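Local coordinates for soluble lytic murein transglycosylase (Pseudomonas aeruginosa, PDB 5OHU), which cleaves the glycan strands of bacterial peptidoglycan, taking part in both exolytic and endolytic turnover of the cell wall, at residues 584-589 and 600-605; 180-185 and 212-217; 273-278 and 298-303; 526-531 and 539-544. All coordinates share one frame; numbering follows the deposited sequence. Where two conformers were deposited one is given.

Contact 1: residues 584-589 and 600-605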
loop_
_atom_site.group_PDB
_atom_site.type_symbol
_atom_site.label_atom_id
_atom_site.label_comp_id
_atom_site.label_asym_id
_atom_site.label_seq_id
_atom_site.Cartn_x
_atom_site.Cartn_y
_atom_site.Cartn_z
ATOM N N ARG A 584 -14.437 -7.001 -18.053
ATOM C CA ARG A 584 -14.756 -7.713 -19.288
ATOM C C ARG A 584 -13.508 -8.354 -19.891
ATOM O O ARG A 584 -13.566 -9.470 -20.417
ATOM C CB ARG A 584 -15.436 -6.767 -20.280
ATOM C CG ARG A 584 -16.841 -6.361 -19.845
ATOM C CD ARG A 584 -17.581 -5.509 -20.881
ATOM N NE ARG A 584 -17.272 -4.082 -20.775
ATOM C CZ ARG A 584 -16.547 -3.411 -21.662
ATOM N NH1 ARG A 584 -16.060 -4.039 -22.728
ATOM N NH2 ARG A 584 -16.311 -2.117 -21.488
ATOM N N GLN A 585 -12.360 -7.674 -19.803
ATOM C CA GLN A 585 -11.117 -8.291 -20.263
ATOM C C GLN A 585 -10.793 -9.546 -19.465
ATOM O O GLN A 585 -10.319 -10.539 -20.028
ATOM C CB GLN A 585 -9.954 -7.306 -20.164
ATOM C CG GLN A 585 -10.058 -6.110 -21.086
ATOM C CD GLN A 585 -8.745 -5.365 -21.208
ATOM O OE1 GLN A 585 -8.214 -4.850 -20.222
ATOM N NE2 GLN A 585 -8.212 -5.304 -22.424
ATOM N N TRP A 586 -11.028 -9.519 -18.150
ATOM C CA TRP A 586 -10.754 -10.686 -17.323
ATOM C C TRP A 586 -11.771 -11.806 -17.519
ATOM O O TRP A 586 -11.603 -12.887 -16.951
ATOM C CB TRP A 586 -10.702 -10.277 -15.859
ATOM C CG TRP A 586 -9.664 -9.238 -15.573
ATOM C CD1 TRP A 586 -8.561 -8.956 -16.319
ATOM C CD2 TRP A 586 -9.635 -8.339 -14.459
ATOM N NE1 TRP A 586 -7.837 -7.946 -15.733
ATOM C CE2 TRP A 586 -8.476 -7.545 -14.593
ATOM C CE3 TRP A 586 -10.471 -8.129 -13.360
ATOM C CZ2 TRP A 586 -8.142 -6.543 -13.677
ATOM C CZ3 TRP A 586 -10.132 -7.140 -12.445
ATOM C CH2 TRP A 586 -8.980 -6.363 -12.608
ATOM N N LEU A 587 -12.803 -11.581 -18.317
ATOM C CA LEU A 587 -13.787 -12.602 -18.626
ATOM C C LEU A 587 -13.632 -13.199 -20.022
ATOM O O LEU A 587 -14.374 -14.129 -20.359
ATOM C CB LEU A 587 -15.191 -12.012 -18.479
ATOM C CG LEU A 587 -15.609 -11.689 -17.046
ATOM C CD1 LEU A 587 -16.905 -10.909 -17.035
ATOM C CD2 LEU A 587 -15.760 -12.989 -16.277
ATOM N N LYS A 588 -12.708 -12.686 -20.841
ATOM C CA LYS A 588 -12.595 -13.124 -22.231
ATOM C C LYS A 588 -12.321 -14.618 -22.305
ATOM O O LYS A 588 -11.430 -15.133 -21.624
ATOM C CB LYS A 588 -11.479 -12.368 -22.965
ATOM C CG LYS A 588 -11.616 -10.850 -23.035
ATOM C CD LYS A 588 -10.775 -10.273 -24.184
ATOM C CE LYS A 588 -10.119 -8.930 -23.836
ATOM N NZ LYS A 588 -8.751 -9.119 -23.238
ATOM N N ASP A 589 -13.091 -15.311 -23.142
ATOM C CA ASP A 589 -12.874 -16.718 -23.465
ATOM C C ASP A 589 -13.011 -17.625 -22.252
ATOM O O ASP A 589 -12.449 -18.719 -22.232
ATOM C CB ASP A 589 -11.510 -16.937 -24.132
ATOM C CG ASP A 589 -11.498 -16.505 -25.586
ATOM O OD1 ASP A 589 -12.364 -15.695 -25.975
ATOM O OD2 ASP A 589 -10.619 -16.970 -26.342
ATOM N N GLU A 600 -9.306 -15.784 -7.669
ATOM C CA GLU A 600 -7.908 -16.067 -7.382
ATOM C C GLU A 600 -6.997 -15.623 -8.518
ATOM O O GLU A 600 -5.830 -15.283 -8.280
ATOM C CB GLU A 600 -7.707 -17.561 -7.135
ATOM C CG GLU A 600 -6.387 -17.853 -6.465
ATOM C CD GLU A 600 -6.232 -17.067 -5.179
ATOM O OE1 GLU A 600 -7.149 -17.192 -4.308
ATOM O OE2 GLU A 600 -5.241 -16.291 -5.074
ATOM N N THR A 601 -7.501 -15.619 -9.757
ATOM C CA THR A 601 -6.671 -15.323 -10.916
ATOM C C THR A 601 -6.908 -13.922 -11.448
ATOM O O THR A 601 -6.522 -13.625 -12.581
ATOM C CB THR A 601 -6.878 -16.354 -12.032
ATOM O OG1 THR A 601 -8.243 -16.332 -12.474
ATOM C CG2 THR A 601 -6.530 -17.780 -11.543
ATOM N N ILE A 602 -7.521 -13.052 -10.652
ATOM C CA ILE A 602 -7.580 -11.628 -11.015
ATOM C C ILE A 602 -6.153 -11.082 -11.134
ATOM O O ILE A 602 -5.332 -11.275 -10.218
ATOM C CB ILE A 602 -8.384 -10.846 -9.957
ATOM C CG1 ILE A 602 -9.888 -11.078 -10.138
ATOM C CG2 ILE A 602 -8.094 -9.335 -10.025
ATOM C CD1 ILE A 602 -10.669 -10.563 -8.954
ATOM N N PRO A 603 -5.789 -10.418 -12.226
ATOM C CA PRO A 603 -4.390 -9.983 -12.383
ATOM C C PRO A 603 -3.930 -8.938 -11.378
ATOM O O PRO A 603 -2.746 -8.936 -11.025
ATOM C CB PRO A 603 -4.357 -9.431 -13.820
ATOM C CG PRO A 603 -5.598 -9.978 -14.479
ATOM C CD PRO A 603 -6.610 -10.068 -13.383
ATOM N N PHE A 604 -4.807 -8.032 -10.927
ATOM C CA PHE A 604 -4.411 -6.962 -10.007
ATOM C C PHE A 604 -4.535 -7.447 -8.566
ATOM O O PHE A 604 -5.640 -7.774 -8.125
ATOM C CB PHE A 604 -5.279 -5.713 -10.185
ATOM C CG PHE A 604 -5.191 -5.078 -11.547
ATOM C CD1 PHE A 604 -4.266 -5.509 -12.489
ATOM C CD2 PHE A 604 -6.045 -4.018 -11.876
ATOM C CE1 PHE A 604 -4.200 -4.906 -13.745
ATOM C CE2 PHE A 604 -5.987 -3.405 -13.122
ATOM C CZ PHE A 604 -5.062 -3.843 -14.063
ATOM N N ASP A 605 -3.412 -7.458 -7.832
ATOM C CA ASP A 605 -3.442 -7.793 -6.410
ATOM C C ASP A 605 -4.470 -6.958 -5.669
ATOM O O ASP A 605 -5.157 -7.459 -4.769
ATOM C CB ASP A 605 -2.081 -7.555 -5.746
ATOM C CG ASP A 605 -1.049 -8.615 -6.080
ATOM O OD1 ASP A 605 -1.415 -9.720 -6.525
ATOM O OD2 ASP A 605 0.148 -8.342 -5.852
#

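Contact 2: residues 180-185 and 212-217. With PO4 (phosphate ion), chain B.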
loop_
_atom_site.group_PDB
_atom_site.type_symbol
_atom_site.label_atom_id
_atom_site.label_comp_id
_atom_site.label_asym_id
_atom_site.label_seq_id
_atom_site.Cartn_x
_atom_site.Cartn_y
_atom_site.Cartn_z
ATOM N N LYS A 180 29.978 2.464 -12.002
ATOM C CA LYS A 180 28.979 2.968 -11.058
ATOM C C LYS A 180 28.085 4.032 -11.686
ATOM O O LYS A 180 26.904 4.130 -11.334
ATOM C CB LYS A 180 29.660 3.531 -9.811
ATOM C CG LYS A 180 30.479 2.503 -9.063
ATOM C CD LYS A 180 31.305 3.173 -7.989
ATOM C CE LYS A 180 32.103 2.167 -7.193
ATOM N NZ LYS A 180 33.136 2.859 -6.375
ATOM N N VAL A 181 28.625 4.848 -12.594
ATOM C CA VAL A 181 27.770 5.720 -13.394
ATOM C C VAL A 181 26.784 4.884 -14.194
ATOM O O VAL A 181 25.579 5.168 -14.232
ATOM C CB VAL A 181 28.616 6.611 -14.321
ATOM C CG1 VAL A 181 27.712 7.604 -15.070
ATOM C CG2 VAL A 181 29.686 7.337 -13.527
ATOM N N TRP A 182 27.292 3.830 -14.838
ATOM C CA TRP A 182 26.450 2.949 -15.637
ATOM C C TRP A 182 25.332 2.321 -14.807
ATOM O O TRP A 182 24.165 2.349 -15.212
ATOM C CB TRP A 182 27.314 1.873 -16.294
ATOM C CG TRP A 182 26.529 0.932 -17.174
ATOM C CD1 TRP A 182 26.099 -0.316 -16.844
ATOM C CD2 TRP A 182 26.073 1.177 -18.512
ATOM N NE1 TRP A 182 25.409 -0.874 -17.901
ATOM C CE2 TRP A 182 25.383 0.020 -18.937
ATOM C CE3 TRP A 182 26.192 2.253 -19.394
ATOM C CZ2 TRP A 182 24.809 -0.089 -20.212
ATOM C CZ3 TRP A 182 25.618 2.148 -20.659
ATOM C CH2 TRP A 182 24.940 0.984 -21.057
ATOM N N LYS A 183 25.666 1.752 -13.638
ATOM C CA LYS A 183 24.626 1.187 -12.782
ATOM C C LYS A 183 23.534 2.198 -12.491
ATOM O O LYS A 183 22.341 1.866 -12.514
ATOM C CB LYS A 183 25.181 0.731 -11.437
ATOM C CG LYS A 183 25.706 -0.660 -11.262
ATOM C CD LYS A 183 27.141 -0.710 -11.575
ATOM C CE LYS A 183 27.764 -1.998 -11.060
ATOM N NZ LYS A 183 26.844 -3.143 -11.367
ATOM N N ARG A 184 23.916 3.427 -12.148
ATOM C CA ARG A 184 22.887 4.385 -11.785
ATOM C C ARG A 184 22.067 4.778 -13.004
ATOM O O ARG A 184 20.853 4.984 -12.909
ATOM C CB ARG A 184 23.498 5.620 -11.120
ATOM C CG ARG A 184 22.422 6.468 -10.453
ATOM C CD ARG A 184 22.924 7.812 -9.996
ATOM N NE ARG A 184 21.850 8.550 -9.360
ATOM C CZ ARG A 184 21.929 9.818 -8.960
ATOM N NH1 ARG A 184 23.048 10.516 -9.124
ATOM N NH2 ARG A 184 20.880 10.385 -8.394
ATOM N N LEU A 185 22.719 4.893 -14.158
ATOM C CA LEU A 185 21.999 5.122 -15.404
ATOM C C LEU A 185 20.903 4.085 -15.590
ATOM O O LEU A 185 19.752 4.424 -15.877
ATOM C CB LEU A 185 22.998 5.106 -16.560
ATOM C CG LEU A 185 22.622 5.192 -18.042
ATOM C CD1 LEU A 185 21.369 5.955 -18.290
ATOM C CD2 LEU A 185 23.785 5.871 -18.765
ATOM N N ALA A 212 23.204 6.286 -24.326
ATOM C CA ALA A 212 22.115 6.896 -25.073
ATOM C C ALA A 212 21.157 5.831 -25.591
ATOM O O ALA A 212 19.937 6.038 -25.638
ATOM C CB ALA A 212 22.686 7.726 -26.228
ATOM N N LEU A 213 21.700 4.677 -25.966
ATOM C CA LEU A 213 20.872 3.579 -26.437
ATOM C C LEU A 213 19.999 3.054 -25.320
ATOM O O LEU A 213 18.830 2.702 -25.538
ATOM C CB LEU A 213 21.769 2.472 -26.987
ATOM C CG LEU A 213 21.276 1.629 -28.145
ATOM C CD1 LEU A 213 20.642 2.544 -29.207
ATOM C CD2 LEU A 213 22.467 0.849 -28.730
ATOM N N MET A 214 20.553 2.983 -24.109
ATOM C CA MET A 214 19.746 2.569 -22.974
ATOM C C MET A 214 18.544 3.488 -22.800
ATOM O O MET A 214 17.415 3.017 -22.632
ATOM C CB MET A 214 20.589 2.530 -21.703
ATOM C CG MET A 214 19.785 2.159 -20.468
ATOM S SD MET A 214 20.839 1.565 -19.137
ATOM C CE MET A 214 21.173 -0.105 -19.691
ATOM N N VAL A 215 18.765 4.803 -22.864
ATOM C CA VAL A 215 17.658 5.737 -22.662
ATOM C C VAL A 215 16.607 5.566 -23.757
ATOM O O VAL A 215 15.407 5.490 -23.481
ATOM C CB VAL A 215 18.179 7.187 -22.581
ATOM C CG1 VAL A 215 16.999 8.176 -22.484
ATOM C CG2 VAL A 215 19.146 7.354 -21.389
ATOM N N SER A 216 17.046 5.505 -25.018
ATOM C CA SER A 216 16.120 5.339 -26.139
ATOM C C SER A 216 15.305 4.056 -26.020
ATOM O O SER A 216 14.095 4.053 -26.265
ATOM C CB SER A 216 16.892 5.346 -27.452
ATOM O OG SER A 216 15.990 5.230 -28.545
ATOM N N VAL A 217 15.955 2.958 -25.640
ATOM C CA VAL A 217 15.256 1.688 -25.501
ATOM C C VAL A 217 14.305 1.729 -24.313
ATOM O O VAL A 217 13.211 1.158 -24.359
ATOM C CB VAL A 217 16.279 0.541 -25.385
ATOM C CG1 VAL A 217 15.633 -0.743 -24.882
ATOM C CG2 VAL A 217 16.971 0.321 -26.727
HETATM P P PO4 B . 22.145 14.040 -8.019
HETATM O O1 PO4 B . 21.768 15.164 -8.947
HETATM O O2 PO4 B . 20.948 13.157 -7.788
HETATM O O3 PO4 B . 23.285 13.263 -8.634
HETATM O O4 PO4 B . 22.598 14.601 -6.693
#

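Contact 3: residues 273-278 and 298-303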
loop_
_atom_site.group_PDB
_atom_site.type_symbol
_atom_site.label_atom_id
_atom_site.label_comp_id
_atom_site.label_asym_id
_atom_site.label_seq_id
_atom_site.Cartn_x
_atom_site.Cartn_y
_atom_site.Cartn_z
ATOM N N GLU A 273 20.698 -11.478 -14.804
ATOM C CA GLU A 273 19.748 -10.715 -15.604
ATOM C C GLU A 273 18.839 -11.635 -16.410
ATOM O O GLU A 273 17.661 -11.320 -16.595
ATOM C CB GLU A 273 20.460 -9.705 -16.508
ATOM C CG GLU A 273 21.621 -10.224 -17.316
ATOM C CD GLU A 273 22.588 -9.105 -17.692
ATOM O OE1 GLU A 273 22.255 -7.928 -17.422
ATOM O OE2 GLU A 273 23.675 -9.396 -18.239
ATOM N N LYS A 274 19.345 -12.793 -16.843
ATOM C CA LYS A 274 18.491 -13.746 -17.537
ATOM C C LYS A 274 17.356 -14.232 -16.640
ATOM O O LYS A 274 16.212 -14.339 -17.088
ATOM C CB LYS A 274 19.316 -14.922 -18.049
ATOM C CG LYS A 274 18.659 -15.666 -19.190
ATOM C CD LYS A 274 19.520 -16.836 -19.643
ATOM C CE LYS A 274 20.932 -16.392 -20.010
ATOM N NZ LYS A 274 21.769 -17.525 -20.504
ATOM N N VAL A 275 17.642 -14.511 -15.366
ATOM C CA VAL A 275 16.579 -14.923 -14.453
ATOM C C VAL A 275 15.580 -13.792 -14.256
ATOM O O VAL A 275 14.368 -14.016 -14.236
ATOM C CB VAL A 275 17.163 -15.402 -13.111
ATOM C CG1 VAL A 275 16.159 -15.215 -12.005
ATOM C CG2 VAL A 275 17.542 -16.868 -13.204
ATOM N N ALA A 276 16.063 -12.561 -14.122
ATOM C CA ALA A 276 15.155 -11.436 -13.942
ATOM C C ALA A 276 14.267 -11.257 -15.162
ATOM O O ALA A 276 13.050 -11.089 -15.036
ATOM C CB ALA A 276 15.941 -10.149 -13.668
ATOM N N ILE A 277 14.867 -11.279 -16.359
ATOM C CA ILE A 277 14.083 -11.147 -17.582
ATOM C C ILE A 277 13.015 -12.229 -17.640
ATOM O O ILE A 277 11.820 -11.949 -17.825
ATOM C CB ILE A 277 14.999 -11.207 -18.814
ATOM C CG1 ILE A 277 16.008 -10.062 -18.780
ATOM C CG2 ILE A 277 14.166 -11.130 -20.066
ATOM C CD1 ILE A 277 17.101 -10.187 -19.858
ATOM N N ALA A 278 13.439 -13.483 -17.474
ATOM C CA ALA A 278 12.531 -14.616 -17.582
ATOM C C ALA A 278 11.396 -14.510 -16.577
ATOM O O ALA A 278 10.235 -14.783 -16.904
ATOM C CB ALA A 278 13.300 -15.921 -17.376
ATOM N N THR A 298 8.919 -22.489 -14.663
ATOM C CA THR A 298 9.423 -23.722 -14.072
ATOM C C THR A 298 10.935 -23.836 -14.240
ATOM O O THR A 298 11.641 -24.280 -13.327
ATOM C CB THR A 298 8.706 -24.911 -14.717
ATOM O OG1 THR A 298 7.299 -24.798 -14.481
ATOM C CG2 THR A 298 9.206 -26.241 -14.160
ATOM N N GLN A 299 11.448 -23.433 -15.398
ATOM C CA GLN A 299 12.877 -23.515 -15.655
ATOM C C GLN A 299 13.661 -22.440 -14.904
ATOM O O GLN A 299 14.802 -22.681 -14.490
ATOM C CB GLN A 299 13.120 -23.402 -17.161
ATOM C CG GLN A 299 14.574 -23.345 -17.583
ATOM C CD GLN A 299 15.246 -24.698 -17.502
ATOM O OE1 GLN A 299 14.577 -25.730 -17.420
ATOM N NE2 GLN A 299 16.571 -24.703 -17.525
ATOM N N TYR A 300 13.092 -21.253 -14.705
ATOM C CA TYR A 300 13.871 -20.179 -14.114
ATOM C C TYR A 300 13.585 -19.958 -12.634
ATOM O O TYR A 300 14.235 -19.111 -12.019
ATOM C CB TYR A 300 13.690 -18.893 -14.929
ATOM C CG TYR A 300 14.524 -18.991 -16.195
ATOM C CD1 TYR A 300 15.874 -18.681 -16.176
ATOM C CD2 TYR A 300 13.984 -19.480 -17.384
ATOM C CE1 TYR A 300 16.658 -18.813 -17.311
ATOM C CE2 TYR A 300 14.766 -19.616 -18.531
ATOM C CZ TYR A 300 16.103 -19.278 -18.483
ATOM O OH TYR A 300 16.902 -19.402 -19.598
ATOM N N ASP A 301 12.670 -20.725 -12.035
ATOM C CA ASP A 301 12.580 -20.746 -10.581
ATOM C C ASP A 301 12.285 -22.168 -10.110
ATOM O O ASP A 301 11.262 -22.422 -9.457
ATOM C CB ASP A 301 11.527 -19.747 -10.097
ATOM C CG ASP A 301 11.634 -19.449 -8.602
ATOM O OD1 ASP A 301 12.698 -19.727 -8.011
ATOM O OD2 ASP A 301 10.669 -18.890 -8.025
ATOM N N PRO A 302 13.156 -23.129 -10.415
ATOM C CA PRO A 302 12.859 -24.516 -10.020
ATOM C C PRO A 302 12.742 -24.704 -8.514
ATOM O O PRO A 302 11.996 -25.587 -8.067
ATOM C CB PRO A 302 14.044 -25.303 -10.602
ATOM C CG PRO A 302 15.162 -24.315 -10.620
ATOM C CD PRO A 302 14.510 -22.998 -10.993
ATOM N N GLY A 303 13.439 -23.900 -7.718
ATOM C CA GLY A 303 13.389 -24.064 -6.281
ATOM C C GLY A 303 12.378 -23.203 -5.550
ATOM O O GLY A 303 12.405 -23.155 -4.316
HETATM O O HOH W 1 20.281 -19.811 -19.063
#

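Contact 4: residues 526-531 and 539-544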
loop_
_atom_site.group_PDB
_atom_site.type_symbol
_atom_site.label_atom_id
_atom_site.label_comp_id
_atom_site.label_asym_id
_atom_site.label_seq_id
_atom_site.Cartn_x
_atom_site.Cartn_y
_atom_site.Cartn_z
ATOM N N THR A 526 -18.349 10.843 -12.119
ATOM C CA THR A 526 -19.239 9.705 -11.921
ATOM C C THR A 526 -20.503 10.120 -11.176
ATOM O O THR A 526 -21.617 9.724 -11.550
ATOM C CB THR A 526 -18.517 8.606 -11.138
ATOM O OG1 THR A 526 -17.338 8.200 -11.844
ATOM C CG2 THR A 526 -19.439 7.400 -10.917
ATOM N N ALA A 527 -20.351 10.912 -10.112
ATOM C CA ALA A 527 -21.513 11.315 -9.332
ATOM C C ALA A 527 -22.459 12.181 -10.154
ATOM O O ALA A 527 -23.681 12.041 -10.042
ATOM C CB ALA A 527 -21.076 12.047 -8.058
ATOM N N LYS A 528 -21.926 13.081 -10.986
ATOM C CA LYS A 528 -22.825 13.949 -11.744
ATOM C C LYS A 528 -23.584 13.167 -12.811
ATOM O O LYS A 528 -24.766 13.434 -13.046
ATOM C CB LYS A 528 -22.051 15.118 -12.357
ATOM C CG LYS A 528 -21.623 16.165 -11.332
ATOM C CD LYS A 528 -21.002 17.431 -11.956
ATOM C CE LYS A 528 -19.489 17.304 -12.117
ATOM N NZ LYS A 528 -18.853 18.608 -12.471
ATOM N N GLU A 529 -22.935 12.186 -13.443
ATOM C CA GLU A 529 -23.605 11.361 -14.443
ATOM C C GLU A 529 -24.700 10.510 -13.810
ATOM O O GLU A 529 -25.814 10.417 -14.345
ATOM C CB GLU A 529 -22.582 10.479 -15.160
ATOM C CG GLU A 529 -21.908 11.152 -16.352
ATOM C CD GLU A 529 -20.570 10.523 -16.723
ATOM O OE1 GLU A 529 -19.752 11.215 -17.375
ATOM O OE2 GLU A 529 -20.332 9.347 -16.360
ATOM N N THR A 530 -24.388 9.870 -12.676
ATOM C CA THR A 530 -25.388 9.112 -11.929
ATOM C C THR A 530 -26.565 9.996 -11.553
ATOM O O THR A 530 -27.732 9.603 -11.708
ATOM C CB THR A 530 -24.746 8.512 -10.679
ATOM O OG1 THR A 530 -23.648 7.680 -11.068
ATOM C CG2 THR A 530 -25.752 7.672 -9.905
ATOM N N SER A 531 -26.270 11.213 -11.103
ATOM C CA SER A 531 -27.312 12.169 -10.752
ATOM C C SER A 531 -28.236 12.445 -11.933
ATOM O O SER A 531 -29.461 12.496 -11.779
ATOM C CB SER A 531 -26.662 13.458 -10.250
ATOM O OG SER A 531 -27.597 14.517 -10.197
ATOM N N ALA A 539 -26.418 19.170 -5.850
ATOM C CA ALA A 539 -26.161 20.607 -5.965
ATOM C C ALA A 539 -24.736 20.894 -6.429
ATOM O O ALA A 539 -24.526 21.744 -7.301
ATOM C CB ALA A 539 -26.435 21.302 -4.633
ATOM N N SER A 540 -23.749 20.202 -5.861
ATOM C CA SER A 540 -22.356 20.393 -6.247
ATOM C C SER A 540 -21.566 19.153 -5.860
ATOM O O SER A 540 -22.022 18.325 -5.072
ATOM C CB SER A 540 -21.750 21.632 -5.580
ATOM O OG SER A 540 -21.544 21.413 -4.193
ATOM N N THR A 541 -20.357 19.050 -6.421
ATOM C CA THR A 541 -19.404 18.038 -5.971
ATOM C C THR A 541 -19.212 18.092 -4.460
ATOM O O THR A 541 -19.046 17.054 -3.809
ATOM C CB THR A 541 -18.061 18.229 -6.686
ATOM O OG1 THR A 541 -18.206 17.915 -8.076
ATOM C CG2 THR A 541 -16.977 17.331 -6.086
ATOM N N GLN A 542 -19.261 19.293 -3.879
ATOM C CA GLN A 542 -18.989 19.434 -2.450
ATOM C C GLN A 542 -19.994 18.657 -1.601
ATOM O O GLN A 542 -19.630 18.091 -0.563
ATOM C CB GLN A 542 -18.977 20.916 -2.062
ATOM C CG GLN A 542 -19.007 21.198 -0.551
ATOM C CD GLN A 542 -17.735 20.788 0.190
ATOM O OE1 GLN A 542 -16.812 20.198 -0.385
ATOM N NE2 GLN A 542 -17.683 21.107 1.482
ATOM N N GLN A 543 -21.258 18.601 -2.031
ATOM C CA GLN A 543 -22.276 17.885 -1.267
ATOM C C GLN A 543 -21.981 16.397 -1.112
ATOM O O GLN A 543 -22.631 15.745 -0.288
ATOM C CB GLN A 543 -23.648 18.056 -1.919
ATOM C CG GLN A 543 -24.455 19.211 -1.370
ATOM C CD GLN A 543 -25.854 19.249 -1.936
ATOM O OE1 GLN A 543 -26.206 18.446 -2.806
ATOM N NE2 GLN A 543 -26.668 20.181 -1.444
ATOM N N LEU A 544 -21.017 15.853 -1.861
ATOM C CA LEU A 544 -20.677 14.434 -1.779
ATOM C C LEU A 544 -20.121 14.004 -0.423
ATOM O O LEU A 544 -19.985 12.796 -0.194
ATOM C CB LEU A 544 -19.664 14.079 -2.862
ATOM C CG LEU A 544 -20.219 14.019 -4.282
ATOM C CD1 LEU A 544 -19.081 13.765 -5.262
ATOM C CD2 LEU A 544 -21.265 12.918 -4.359
#

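Contact 1: residues 584-589 and 600-605
Trp-586 lays one face of its indole over Pro-603 and Ile-602 and presents an edge to Phe-604. The pyrrolidine covers the five-membered ring: Pro-603 CD lies 3.4 Å from its centroid, almost straight above it, and makes a CH-pi contact. Beside it, Pro-603 CG approaches Trp-586 NE1 to 3.3 Å. Over the benzo half of the same face comes the CG2 branch of Ile-602, 3.9 Å from Trp-586 CZ3, in a second CH-pi contact. CG of Trp-586 lies anti to the carbonyl carbon (chi1 -59°), and this carries the indole from helix 580-586 toward the linker between helices 595-600 and 605-624. The tryptophan belongs to the Transglycosylase SLT domain, a member of the lysozyme clan. Phe-604, the N-cap residue of helix 605-624, completes the grip with a T-shaped stack: the two planes meet at 84° and the six-membered rings are 5.1 Å apart between centroids. Trp-586 CZ2 points at the middle of the phenyl face. No hydrogen bond joins the two segments, but the backbone oxygen of Trp-586 accepts from Arg-319 and from Trp-598 NE1, while its indole also touches Thr-607.

Contact 2: residues 180-185 and 212-217
Met-214 reaches from helix 208-219 toward Trp-182 and Leu-185 on helix 178-190. Its CG leaves CB anti to the backbone N (chi1 178°); CB and CG meet nothing on 180-185 and only carry the sulfur across to it. Met-214 SD passes 4.2 Å from Leu-185 CG, the two side chains lying alongside, head to tail, and stands 4.7 Å from the centroid of the six-membered ring of Trp-182, above its face, as a rather distant Met-aromatic contact. A bend at chi3 turns the methyl in, and Met-214 CE ends obliquely against Trp-182 CZ2 at 3.7 Å. All this holds for one of two deposited conformers. Next along the helix, Val-215 CG2 meets Leu-185 CD1 at 4.1 Å, the side chains about at right angles. The indole nitrogen of Trp-182 is held by Asp-239.

Arg-184 extends in another direction, with the phosphate at the edge of its guanidinium: NH1 donates to phosphate O3 and NH2 to phosphate O2, both at 2.8 Å. NE donates to Val-155 O and NH2 also to Lys-157 O. The ion, probably from the crystallisation liquor, also bonds Gln-159 N.

Over residues 180-185 and 212-217 the axes run nearly parallel, 8° apart, and come within 11.4 Å. Helix 194-201 packs against Leu-185 and Val-215, and helix 235-251 against Trp-182 and Met-214, the layering of an alpha-helical solenoid.

Contact 3: residues 273-278 and 298-303
Val-275 and Tyr-300 stand with their CA atoms 5.9 Å apart, where the early part of helix 271-287 passes the end of helix 293-300. Tyr-300 is the last helical residue of its segment; the helix ends there, and Asp-301 begins the loop that follows.

All the contact from 298-303 is made by Tyr-300. Its ring rests one face on Ala-278, whose CB lies 3.8 Å from the ring centroid in a CH-pi contact and only 3.5 Å from Tyr-300 CG, so the methyl sits under the root of the ring and not its middle. Val-275 comes to the rim of the ring, level with it: its CG2 lies 3.9 Å from Tyr-300 CD1. These three residues join two consecutive helices of the alpha-helical solenoid, connected by a short loop as a helical hairpin. Lys-274 passes obliquely beside the hydroxyl end: its aliphatic chain brings CD to 3.7 Å from Tyr-300 OH, and the bend at chi3 (-55°) turns the ammonium aside. Lys-274 NZ donates to a water at 3.1 Å, and that water has a weak link to Tyr-300 OH at 3.4 Å. Beyond the ring, both carboxylate oxygens of Asp-301 accept backbone N-H groups, from Arg-305 and Asp-306, while Ile-277 packs on helix 235-251.

Contact 4: residues 526-531 and 539-544
Ala-527 sets its CB against the forked end of Leu-544, with both Leu-544 CD1 and Leu-544 CD2 at 3.8 Å from it. Leu-544 stands with CG anti to its carbonyl carbon (chi1 -73°), and the two methyls straddle the alanine. Lys-528 bends at chi3 (-90°) and brings CE only loosely up to Thr-541, 4.3 Å from Thr-541 OG1. The Ala-527/Leu-544 contact packs the 3-10 segment that begins at 542 against helix 524-534, both within the Transglycosylase SLT domain of the lysozyme clan, just before the chain enters helix 547-564. There Leu-544 also touches Leu-553, and Leu-538 from the intervening loop also touches Ala-527.

Both segments carry bonds of their own. Thr-526 O accepts twice, from Thr-530 N at 3.0 Å and from Thr-530 OG1 at 2.9 Å, the two donors arriving on opposite faces of the carbonyl plane; the hydroxyl of Thr-530 is thereby turned back onto its own helix. Gln-543 reaches back to the start of its segment, where Ala-539 N donates to Gln-543 OE1 at 3.1 Å, a fairly straight bond (156°) whose donor lies well above the amide plane. Leu-544 N reaches Thr-541 O at 3.0 Å.

In the fold
From the N terminus, contact 2 comes first: it ties helices 178-190 and 208-219 together and closes a loop that includes helix 194-201. Contact 3 follows, closing the shorter hairpin of helices 271-287 and 293-300; its nearest atoms are about 8 Å from those of contact 2. Much later, contact 4 shuts the small loop after helix 524-534, on the opposite side of the chain's centre from contact 3 and about 50 Å from it between centres. Contact 1 is last and joins helix 580-586 to the entry of helix 605-624. All four loops lie in series; none nests or crosses. Contacts 2 and 3 join neighbouring solenoid helices; contacts 4 and 1 lie in and next to the transglycosylase region.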